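PDB 6T3T: 4-hydroxy-tetrahydrodipicolinate synthase from Methylacidiphilum fumariolicum SolV, which probably catalyses the condensation of pyruvate with aspartate beta-semialdehyde to 4-hydroxy-tetrahydrodipicolinate, a step of lysine biosynthesis. Local coordinates for residues 283-286 / 287-291. Numbering follows the deposited sequence.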
# COMPACT_ATOMS: atom_id res chain seq x y z
N LYS A 283 -9.80 1.43 28.24
CA LYS A 283 -10.22 1.81 29.58
C LYS A 283 -9.24 2.81 30.20
O LYS A 283 -9.65 3.84 30.74
CB LYS A 283 -10.32 0.55 30.44
CG LYS A 283 -10.77 0.76 31.87
CD LYS A 283 -10.97 -0.61 32.52
CE LYS A 283 -11.57 -0.50 33.90
NZ LYS A 283 -12.14 -1.82 34.34
N THR A 284 -7.94 2.52 30.13
CA THR A 284 -6.99 3.45 30.72
C THR A 284 -6.98 4.78 29.97
O THR A 284 -6.94 5.84 30.61
CB THR A 284 -5.59 2.81 30.79
OG1 THR A 284 -5.14 2.52 29.48
CG2 THR A 284 -5.62 1.52 31.59
N THR A 285 -7.02 4.75 28.62
CA THR A 285 -7.08 6.01 27.87
C THR A 285 -8.34 6.82 28.23
O THR A 285 -8.28 8.04 28.37
CB THR A 285 -7.08 5.76 26.35
OG1 THR A 285 -5.82 5.22 25.93
CG2 THR A 285 -7.37 7.07 25.57
N LEU A 286 -9.48 6.15 28.38
CA LEU A 286 -10.71 6.85 28.78
C LEU A 286 -10.51 7.61 30.09
O LEU A 286 -10.89 8.79 30.19
CB LEU A 286 -11.85 5.87 28.95
CG LEU A 286 -13.13 5.95 28.11
CD1 LEU A 286 -14.14 4.99 28.70
CD2 LEU A 286 -13.69 7.37 28.06
N SER A 287 -9.96 6.95 31.10
CA SER A 287 -9.79 7.60 32.40
C SER A 287 -8.88 8.82 32.29
O SER A 287 -9.21 9.89 32.80
CB SER A 287 -9.19 6.60 33.40
OG SER A 287 -10.23 5.87 34.01
N ARG A 288 -7.74 8.66 31.63
CA ARG A 288 -6.77 9.74 31.48
C ARG A 288 -7.38 10.93 30.75
O ARG A 288 -7.06 12.09 31.06
CB ARG A 288 -5.53 9.24 30.71
CG ARG A 288 -4.64 8.34 31.51
CD ARG A 288 -3.48 7.69 30.73
NE ARG A 288 -2.69 6.87 31.64
CZ ARG A 288 -1.73 6.02 31.28
NH1 ARG A 288 -1.09 5.32 32.22
NH2 ARG A 288 -1.41 5.85 30.00
N THR A 289 -8.22 10.67 29.75
CA THR A 289 -8.82 11.74 28.96
C THR A 289 -9.74 12.61 29.80
O THR A 289 -9.77 13.84 29.65
CB THR A 289 -9.57 11.13 27.79
OG1 THR A 289 -8.65 10.40 27.00
CG2 THR A 289 -10.24 12.24 26.94
N LYS A 290 -10.53 11.98 30.67
CA LYS A 290 -11.47 12.73 31.49
C LYS A 290 -10.74 13.71 32.39
O LYS A 290 -11.11 14.89 32.46
CB LYS A 290 -12.29 11.76 32.33
CG LYS A 290 -13.17 10.89 31.50
CD LYS A 290 -14.24 10.24 32.35
CE LYS A 290 -14.89 9.11 31.54
NZ LYS A 290 -16.07 8.50 32.23
N GLU A 291 -9.69 13.24 33.06
CA GLU A 291 -8.93 14.12 33.93
C GLU A 291 -8.20 15.20 33.13
O GLU A 291 -8.19 16.37 33.53
CB GLU A 291 -7.97 13.33 34.83
CG GLU A 291 -6.97 14.25 35.49
CD GLU A 291 -7.65 15.30 36.42
OE1 GLU A 291 -6.90 15.99 37.15
OE2 GLU A 291 -8.91 15.40 36.46
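Successive turns of one alpha-helix meet where T285 and L286 touch T289 and K290, one turn further on, in the C-terminal helix 276-295 that follows the TIM barrel of this DapA-family enzyme and lies away from its annotated sites. Four i to i+4 backbone bonds join the turns, from S287 N to K283 O, R288 N to T284 O, T289 N to T285 O and K290 N to L286 O; the second is the straightest, at 172°. The inner face of the helix packs on two neighbouring helices: L286 on A256 and M259 of helix 251-259, T289 on L237 and L240 of helix 227-243. The K290 chain, extended beyond CG, crosses L286 at a slant, with CE 4.1 Å from L286 CD2, and its NZ forms a salt bridge with E260. K290 CG lies 3.4 Å from L286 O. The T285 hydroxyl bonds to D243 OD2 and K281 O, while T285 CG2 lies 3.8 Å from T289 OG1. The hydroxyl of the buried T289 bonds within the helix: with OG1 beside its own backbone N (chi1 -60°), it turns back one turn to the carbonyl of T285. That oxygen accepts two bonds from opposite faces of its plane, 3.0 Å from T289 N to T285 O and 2.8 Å from T289 OG1 to T285 O, the hydroxyl standing 38° out of the plane.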